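Local atomic coordinates of beta-glucoside phosphorylase BglX (Unidentified, PDB entry 5VQE), a protein that probably catalyses the phosphorolysis of beta-glucosides, as a beta-glucoside phosphorylase of glycoside hydrolase family 3. Residues G436-E439 with I444-W447; L403-Q408 with T467-Y472; L415-N420 with S429-F434. One frame throughout, in Å; residues are numbered along the deposited sequence.

Contact 1 (G436-E439 with I444-W447)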
loop_
_atom_site.group_PDB
_atom_site.type_symbol
_atom_site.label_atom_id
_atom_site.label_comp_id
_atom_site.label_asym_id
_atom_site.label_seq_id
_atom_site.Cartn_x
_atom_site.Cartn_y
_atom_site.Cartn_z
ATOM N N GLY A 436 -1.156 -27.609 10.492
ATOM C CA GLY A 436 -2.298 -28.397 10.938
ATOM C C GLY A 436 -3.101 -28.986 9.793
ATOM O O GLY A 436 -3.576 -30.121 9.878
ATOM N N LEU A 437 -3.282 -28.221 8.714
ATOM C CA LEU A 437 -4.072 -28.717 7.595
ATOM C C LEU A 437 -3.358 -29.839 6.855
ATOM O O LEU A 437 -4.018 -30.746 6.343
ATOM C CB LEU A 437 -4.419 -27.573 6.635
ATOM C CG LEU A 437 -5.346 -26.488 7.193
ATOM C CD1 LEU A 437 -5.603 -25.421 6.132
ATOM C CD2 LEU A 437 -6.670 -27.064 7.695
ATOM N N LEU A 438 -2.023 -29.811 6.790
ATOM C CA LEU A 438 -1.295 -30.941 6.223
ATOM C C LEU A 438 -1.496 -32.184 7.075
ATOM O O LEU A 438 -1.701 -33.284 6.550
ATOM C CB LEU A 438 0.200 -30.622 6.115
ATOM C CG LEU A 438 0.643 -29.669 5.006
ATOM C CD1 LEU A 438 2.132 -29.372 5.147
ATOM C CD2 LEU A 438 0.354 -30.256 3.649
ATOM N N GLU A 439 -1.433 -32.020 8.393
ATOM C CA GLU A 439 -1.635 -33.144 9.293
ATOM C C GLU A 439 -3.033 -33.728 9.124
ATOM O O GLU A 439 -3.206 -34.953 9.109
ATOM C CB GLU A 439 -1.371 -32.687 10.728
ATOM C CG GLU A 439 0.122 -32.428 10.983
ATOM C CD GLU A 439 0.404 -31.690 12.272
ATOM O OE1 GLU A 439 -0.469 -30.941 12.752
ATOM O OE2 GLU A 439 1.514 -31.862 12.816
ATOM N N ILE A 444 2.627 -36.617 8.246
ATOM C CA ILE A 444 3.367 -36.347 9.470
ATOM C C ILE A 444 4.286 -35.168 9.191
ATOM O O ILE A 444 5.061 -35.192 8.228
ATOM C CB ILE A 444 4.155 -37.585 9.927
ATOM C CG1 ILE A 444 3.177 -38.680 10.363
ATOM C CG2 ILE A 444 5.110 -37.227 11.055
ATOM C CD1 ILE A 444 3.826 -40.002 10.657
ATOM N N VAL A 445 4.178 -34.123 10.007
ATOM C CA VAL A 445 4.840 -32.851 9.734
ATOM C C VAL A 445 5.547 -32.376 10.991
ATOM O O VAL A 445 4.898 -32.138 12.017
ATOM C CB VAL A 445 3.851 -31.780 9.250
ATOM C CG1 VAL A 445 4.613 -30.529 8.775
ATOM C CG2 VAL A 445 2.984 -32.320 8.133
ATOM N N HIS A 446 6.869 -32.217 10.905
ATOM C CA HIS A 446 7.658 -31.593 11.954
ATOM C C HIS A 446 8.249 -30.287 11.446
ATOM O O HIS A 446 8.542 -30.141 10.255
ATOM C CB HIS A 446 8.809 -32.491 12.424
ATOM C CG HIS A 446 8.370 -33.729 13.136
ATOM N ND1 HIS A 446 7.992 -34.874 12.471
ATOM C CD2 HIS A 446 8.259 -34.005 14.456
ATOM C CE1 HIS A 446 7.664 -35.803 13.352
ATOM N NE2 HIS A 446 7.817 -35.301 14.563
ATOM N N TRP A 447 8.416 -29.336 12.357
ATOM C CA TRP A 447 9.162 -28.129 12.038
ATOM C C TRP A 447 10.646 -28.460 11.890
ATOM O O TRP A 447 11.162 -29.380 12.529
ATOM C CB TRP A 447 9.011 -27.079 13.133
ATOM C CG TRP A 447 7.617 -26.582 13.447
ATOM C CD1 TRP A 447 6.900 -26.839 14.581
ATOM C CD2 TRP A 447 6.812 -25.695 12.658
ATOM N NE1 TRP A 447 5.691 -26.183 14.537
ATOM C CE2 TRP A 447 5.614 -25.475 13.369
ATOM C CE3 TRP A 447 6.980 -25.080 11.416
ATOM C CZ2 TRP A 447 4.592 -24.668 12.879
ATOM C CZ3 TRP A 447 5.961 -24.277 10.931
ATOM C CH2 TRP A 447 4.784 -24.080 11.660
HETATM O O HOH W 1 2.574 -34.270 12.558
#
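Val445 has CG1 anti to its backbone N (chi1 -172°), and this turns CG2 to the helix. On the other side Glu439 carries CG beside its backbone N (chi1 -71°) and runs extended from there, its CG coming over Val445 CG2. The two side chains cross obliquely, with Glu439 CG 4.0 Å from Val445 CG2. The same methyl meets Leu438 at the root of its side chain: Leu438 CB lies 3.8 Å from Val445 CG2. Val445 thus rests between a leucine and the aliphatic part of a glutamate on consecutive helix positions. The contact lies within a beta-alpha-beta unit: helix 429-441 leads into strand 444-447, the outermost strand at this end of a mixed sheet. Ile444 and His446 bond by their backbones to strand 412-419. The peptide N and O of Val445 have other partners. Water 1 accepts from Val445 N at 3.0 Å and donates to Glu439 OE2 at 2.6 Å. Glu439 OE2 also lies 3.5 Å from Val445 O, but both are acceptors. Lys435 NZ forms a salt bridge with Glu439 OE2 and a hydrogen bond with Val445 O, which probably offsets their approach.

Contact 2 (L403-Q408 with T467-Y472); sequences LPLSPQ and TDLFIY
Leu405 and Leu469 cross at about a right angle and meet by single methyls, Leu405 CD2 to Leu469 CD2 at 4.0 Å. Their different first torsions set up this meeting. Leu405 keeps CG beside its backbone N (chi1 -59°), while Leu469 puts CG anti to its own (chi1 174°). The backbones stay well apart: the CA atoms of Leu405 and Leu469 are 9.8 Å from each other. The side chains bridge that gap. The second methyl of Leu405 is directed to the next inward residue of the strand. Leu405 CD1 lies 4.3 Å from Ile471 CD1, a looser touch than the first. Leu405 is therefore shared between two strand residues, one methyl for each. The contact is wholly apolar, and all three residues are buried.

Segment 403-408 is a loop without regular structure. Just after Leu405 in the chain, Ser406 OG accepts from Gln408 N at 3.0 Å, with an N-H...acceptor angle of 147°. This is an ST turn.

The loop connects strand 393-397 to strand 412-419, and Leu405 dips from it onto one face of the mixed sheet. This is consistent with the alpha/beta sandwich domain that accompanies the TIM barrel in many family 3 enzymes. Phe470, between the two contact residues of the strand, packs instead on Ile414, Val504 and Thr506. Around the contact, Leu405 also touches Phe443, in the loop between helix 429-441 and strand 444-447, and Leu507 of strand 506-510, while Ile471 lies against Phe434 and Leu438 of helix 429-441.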
loop_
_atom_site.group_PDB
_atom_site.type_symbol
_atom_site.label_atom_id
_atom_site.label_comp_id
_atom_site.label_asym_id
_atom_site.label_seq_id
_atom_site.Cartn_x
_atom_site.Cartn_y
_atom_site.Cartn_z
ATOM N N LEU A 403 3.519 -33.370 -7.630
ATOM C CA LEU A 403 2.147 -32.948 -7.417
ATOM C C LEU A 403 1.182 -33.865 -8.168
ATOM O O LEU A 403 1.511 -34.367 -9.245
ATOM C CB LEU A 403 1.961 -31.508 -7.888
ATOM C CG LEU A 403 2.910 -30.496 -7.236
ATOM C CD1 LEU A 403 2.652 -29.083 -7.743
ATOM C CD2 LEU A 403 2.807 -30.540 -5.710
ATOM N N PRO A 404 -0.015 -34.125 -7.617
ATOM C CA PRO A 404 -0.457 -33.650 -6.302
ATOM C C PRO A 404 0.196 -34.410 -5.150
ATOM O O PRO A 404 0.533 -35.588 -5.298
ATOM C CB PRO A 404 -1.965 -33.903 -6.329
ATOM C CG PRO A 404 -2.133 -35.044 -7.254
ATOM C CD PRO A 404 -1.072 -34.897 -8.299
ATOM N N LEU A 405 0.366 -33.737 -4.016
ATOM C CA LEU A 405 0.926 -34.383 -2.838
ATOM C C LEU A 405 -0.023 -35.452 -2.309
ATOM O O LEU A 405 -1.250 -35.346 -2.431
ATOM C CB LEU A 405 1.207 -33.355 -1.747
ATOM C CG LEU A 405 2.167 -32.230 -2.131
ATOM C CD1 LEU A 405 2.332 -31.281 -0.959
ATOM C CD2 LEU A 405 3.522 -32.790 -2.554
ATOM N N SER A 406 0.567 -36.495 -1.716
ATOM C CA SER A 406 -0.171 -37.586 -1.126
ATOM C C SER A 406 0.638 -38.202 0.006
ATOM O O SER A 406 1.835 -38.475 -0.190
ATOM C CB SER A 406 -0.492 -38.663 -2.158
ATOM O OG SER A 406 -0.923 -39.843 -1.508
ATOM N N PRO A 407 0.035 -38.450 1.173
ATOM C CA PRO A 407 0.762 -39.186 2.221
ATOM C C PRO A 407 1.293 -40.528 1.750
ATOM O O PRO A 407 2.261 -41.039 2.330
ATOM C CB PRO A 407 -0.289 -39.357 3.325
ATOM C CG PRO A 407 -1.273 -38.277 3.097
ATOM C CD PRO A 407 -1.310 -38.044 1.623
ATOM N N GLN A 408 0.703 -41.117 0.711
ATOM C CA GLN A 408 1.185 -42.394 0.203
ATOM C C GLN A 408 2.357 -42.231 -0.755
ATOM O O GLN A 408 2.953 -43.236 -1.157
ATOM C CB GLN A 408 0.042 -43.146 -0.478
ATOM C CG GLN A 408 -0.979 -43.710 0.507
ATOM C CD GLN A 408 -1.872 -42.644 1.124
ATOM O OE1 GLN A 408 -2.287 -41.699 0.452
ATOM N NE2 GLN A 408 -2.172 -42.794 2.415
ATOM N N THR A 467 12.848 -38.456 6.333
ATOM C CA THR A 467 12.221 -37.341 5.631
ATOM C C THR A 467 11.905 -37.730 4.198
ATOM O O THR A 467 12.790 -38.167 3.455
ATOM C CB THR A 467 13.128 -36.106 5.627
ATOM O OG1 THR A 467 13.817 -36.017 6.876
ATOM C CG2 THR A 467 12.293 -34.857 5.411
ATOM N N ASP A 468 10.647 -37.548 3.812
ATOM C CA ASP A 468 10.219 -37.775 2.443
ATOM C C ASP A 468 10.071 -36.486 1.643
ATOM O O ASP A 468 10.132 -36.534 0.406
ATOM C CB ASP A 468 8.892 -38.546 2.453
ATOM C CG ASP A 468 9.000 -39.854 3.228
ATOM O OD1 ASP A 468 9.807 -40.708 2.818
ATOM O OD2 ASP A 468 8.318 -40.009 4.263
ATOM N N LEU A 469 9.911 -35.343 2.310
ATOM C CA LEU A 469 9.633 -34.088 1.617
ATOM C C LEU A 469 9.979 -32.907 2.518
ATOM O O LEU A 469 9.644 -32.912 3.709
ATOM C CB LEU A 469 8.156 -34.031 1.201
ATOM C CG LEU A 469 7.637 -32.727 0.581
ATOM C CD1 LEU A 469 8.247 -32.481 -0.793
ATOM C CD2 LEU A 469 6.107 -32.779 0.501
ATOM N N PHE A 470 10.648 -31.906 1.949
ATOM C CA PHE A 470 10.804 -30.596 2.565
ATOM C C PHE A 470 9.753 -29.670 1.967
ATOM O O PHE A 470 9.584 -29.640 0.745
ATOM C CB PHE A 470 12.193 -29.998 2.291
ATOM C CG PHE A 470 13.295 -30.503 3.187
ATOM C CD1 PHE A 470 13.461 -30.001 4.469
ATOM C CD2 PHE A 470 14.201 -31.438 2.720
ATOM C CE1 PHE A 470 14.501 -30.443 5.280
ATOM C CE2 PHE A 470 15.245 -31.888 3.525
ATOM C CZ PHE A 470 15.390 -31.394 4.805
ATOM N N ILE A 471 9.075 -28.895 2.812
ATOM C CA ILE A 471 8.209 -27.812 2.355
ATOM C C ILE A 471 8.670 -26.516 3.003
ATOM O O ILE A 471 8.854 -26.463 4.224
ATOM C CB ILE A 471 6.725 -28.067 2.672
ATOM C CG1 ILE A 471 6.263 -29.376 2.022
ATOM C CG2 ILE A 471 5.888 -26.881 2.156
ATOM C CD1 ILE A 471 4.765 -29.648 2.153
ATOM N N TYR A 472 8.836 -25.470 2.187
ATOM C CA TYR A 472 9.187 -24.136 2.674
ATOM C C TYR A 472 7.976 -23.207 2.667
ATOM O O TYR A 472 7.257 -23.118 1.666
ATOM C CB TYR A 472 10.310 -23.531 1.829
ATOM C CG TYR A 472 11.651 -24.130 2.163
ATOM C CD1 TYR A 472 12.005 -25.380 1.696
ATOM C CD2 TYR A 472 12.545 -23.458 2.978
ATOM C CE1 TYR A 472 13.218 -25.943 2.019
ATOM C CE2 TYR A 472 13.763 -24.013 3.305
ATOM C CZ TYR A 472 14.093 -25.256 2.819
ATOM O OH TYR A 472 15.305 -25.826 3.145
#

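Contact 3 (L415-N420 with S429-F434); sequences LVQATN and SEARLF
Leu415 sets its methyl CD1 against one edge of the Phe434 ring. CD1 sits in the ring plane, with Leu415 CD1 4.0 Å from Phe434 CE2. Leu415 CD2 is 4.2 Å from Phe434 CD2 and also reaches the helix backbone, 4.1 Å from Ala431 O. Strand 412-419 and helix 429-441 are the first strand and the helix of a beta-alpha-beta unit. The helix runs back almost antiparallel to the strand, at 163°, with the axes of the two short segments 10.3 Å apart at closest. With an alanine in place of Leu415, both methyls would be gone, which would probably open a gap between the strand and Ala431 and deprive the Phe434 ring of support at this edge. Two residues along, Gln417 reaches the helix by a chain extended as far as the amide, with CD anti to CA (chi2 -176°) and the amide turned (chi3 -92°). Gln417 OE1 comes within 3.8 Å of Ala431 CB. That amide is held at both ends by the connecting loop: OE1 accepts from Leu428 N, and NE2 donates to Gly426 O. Phe434 also touches Val537 of helix 534-544.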
loop_
_atom_site.group_PDB
_atom_site.type_symbol
_atom_site.label_atom_id
_atom_site.label_comp_id
_atom_site.label_asym_id
_atom_site.label_seq_id
_atom_site.Cartn_x
_atom_site.Cartn_y
_atom_site.Cartn_z
ATOM N N LEU A 415 8.738 -29.044 7.678
ATOM C CA LEU A 415 8.213 -27.739 7.298
ATOM C C LEU A 415 9.186 -26.673 7.780
ATOM O O LEU A 415 9.512 -26.619 8.970
ATOM C CB LEU A 415 6.826 -27.508 7.896
ATOM C CG LEU A 415 6.098 -26.208 7.529
ATOM C CD1 LEU A 415 5.929 -26.085 6.027
ATOM C CD2 LEU A 415 4.738 -26.150 8.227
ATOM N N VAL A 416 9.644 -25.838 6.854
ATOM C CA VAL A 416 10.699 -24.864 7.108
ATOM C C VAL A 416 10.084 -23.490 6.927
ATOM O O VAL A 416 9.745 -23.094 5.803
ATOM C CB VAL A 416 11.902 -25.053 6.178
ATOM C CG1 VAL A 416 13.015 -24.092 6.557
ATOM C CG2 VAL A 416 12.390 -26.479 6.224
ATOM N N GLN A 417 9.920 -22.770 8.027
ATOM C CA GLN A 417 9.440 -21.406 7.961
ATOM C C GLN A 417 10.600 -20.470 7.674
ATOM O O GLN A 417 11.686 -20.621 8.235
ATOM C CB GLN A 417 8.766 -21.010 9.268
ATOM C CG GLN A 417 8.339 -19.554 9.314
ATOM C CD GLN A 417 7.757 -19.176 10.644
ATOM O OE1 GLN A 417 6.546 -19.247 10.850
ATOM N NE2 GLN A 417 8.620 -18.791 11.572
ATOM N N ALA A 418 10.373 -19.519 6.774
ATOM C CA ALA A 418 11.327 -18.449 6.499
ATOM C C ALA A 418 10.548 -17.148 6.428
ATOM O O ALA A 418 9.632 -17.016 5.611
ATOM C CB ALA A 418 12.092 -18.698 5.197
ATOM N N THR A 419 10.884 -16.202 7.298
ATOM C CA THR A 419 10.121 -14.967 7.375
ATOM C C THR A 419 10.981 -13.880 7.992
ATOM O O THR A 419 11.935 -14.155 8.725
ATOM C CB THR A 419 8.833 -15.146 8.194
ATOM O OG1 THR A 419 8.047 -13.952 8.123
ATOM C CG2 THR A 419 9.145 -15.450 9.656
ATOM N N ASN A 420 10.620 -12.634 7.690
ATOM C CA ASN A 420 11.227 -11.483 8.335
ATOM C C ASN A 420 10.335 -10.897 9.418
ATOM O O ASN A 420 10.704 -9.886 10.021
ATOM C CB ASN A 420 11.586 -10.409 7.297
ATOM C CG ASN A 420 10.384 -9.920 6.504
ATOM O OD1 ASN A 420 9.299 -10.494 6.570
ATOM N ND2 ASN A 420 10.583 -8.849 5.742
ATOM N N SER A 429 1.122 -17.517 12.666
ATOM C CA SER A 429 -0.181 -18.155 12.802
ATOM C C SER A 429 -0.578 -18.871 11.516
ATOM O O SER A 429 -1.122 -19.981 11.551
ATOM C CB SER A 429 -1.228 -17.109 13.186
ATOM O OG SER A 429 -2.502 -17.707 13.331
ATOM N N GLU A 430 -0.290 -18.269 10.362
ATOM C CA GLU A 430 -0.716 -18.876 9.108
ATOM C C GLU A 430 0.096 -20.124 8.782
ATOM O O GLU A 430 -0.414 -21.040 8.124
ATOM C CB GLU A 430 -0.616 -17.858 7.975
ATOM C CG GLU A 430 -1.692 -16.787 8.015
ATOM C CD GLU A 430 -1.473 -15.769 9.105
ATOM O OE1 GLU A 430 -0.321 -15.601 9.561
ATOM O OE2 GLU A 430 -2.466 -15.138 9.512
ATOM N N ALA A 431 1.359 -20.176 9.218
ATOM C CA ALA A 431 2.153 -21.383 9.015
ATOM C C ALA A 431 1.720 -22.492 9.966
ATOM O O ALA A 431 1.770 -23.670 9.597
ATOM C CB ALA A 431 3.641 -21.085 9.184
ATOM N N ARG A 432 1.306 -22.138 11.190
ATOM C CA ARG A 432 0.719 -23.129 12.091
ATOM C C ARG A 432 -0.540 -23.727 11.480
ATOM O O ARG A 432 -0.733 -24.950 11.486
ATOM C CB ARG A 432 0.393 -22.497 13.444
ATOM C CG ARG A 432 1.595 -22.161 14.317
ATOM C CD ARG A 432 1.129 -21.791 15.732
ATOM N NE ARG A 432 2.208 -21.282 16.577
ATOM C CZ ARG A 432 3.079 -22.039 17.242
ATOM N NH1 ARG A 432 3.025 -23.365 17.168
ATOM N NH2 ARG A 432 4.016 -21.464 17.987
ATOM N N LEU A 433 -1.413 -22.875 10.939
ATOM C CA LEU A 433 -2.603 -23.374 10.259
ATOM C C LEU A 433 -2.219 -24.327 9.139
ATOM O O LEU A 433 -2.747 -25.444 9.046
ATOM C CB LEU A 433 -3.429 -22.205 9.713
ATOM C CG LEU A 433 -4.660 -22.621 8.895
ATOM C CD1 LEU A 433 -5.663 -23.380 9.770
ATOM C CD2 LEU A 433 -5.309 -21.415 8.228
ATOM N N PHE A 434 -1.297 -23.896 8.272
ATOM C CA PHE A 434 -0.840 -24.736 7.171
ATOM C C PHE A 434 -0.324 -26.073 7.690
ATOM O O PHE A 434 -0.655 -27.134 7.147
ATOM C CB PHE A 434 0.242 -23.992 6.374
ATOM C CG PHE A 434 0.752 -24.742 5.172
ATOM C CD1 PHE A 434 -0.014 -24.843 4.023
ATOM C CD2 PHE A 434 2.016 -25.312 5.179
ATOM C CE1 PHE A 434 0.454 -25.510 2.914
ATOM C CE2 PHE A 434 2.486 -25.988 4.082
ATOM C CZ PHE A 434 1.706 -26.089 2.937
#

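In the fold
All three contacts are buried and lie on the same mixed sheet. The three touching residues of contact 2 are all buried, while contacts 1 and 3 each include one partly exposed polar residue, Glu439 and Gln417. Contacts 1 and 3 use the same helix, 429-441, and tie it to neighbouring strands. They meet directly, for Trp447 packs on Leu415 and His446 O probably bonds Leu415 N. Contact 2 joins residues far apart in the chain, and the other two are nested inside its loop. It is purely apolar. Contact 1, at the edge strand, adds a bridging water, and contact 3 an amide held by the loop before the helix. Ile471 joins contact 2 to the others.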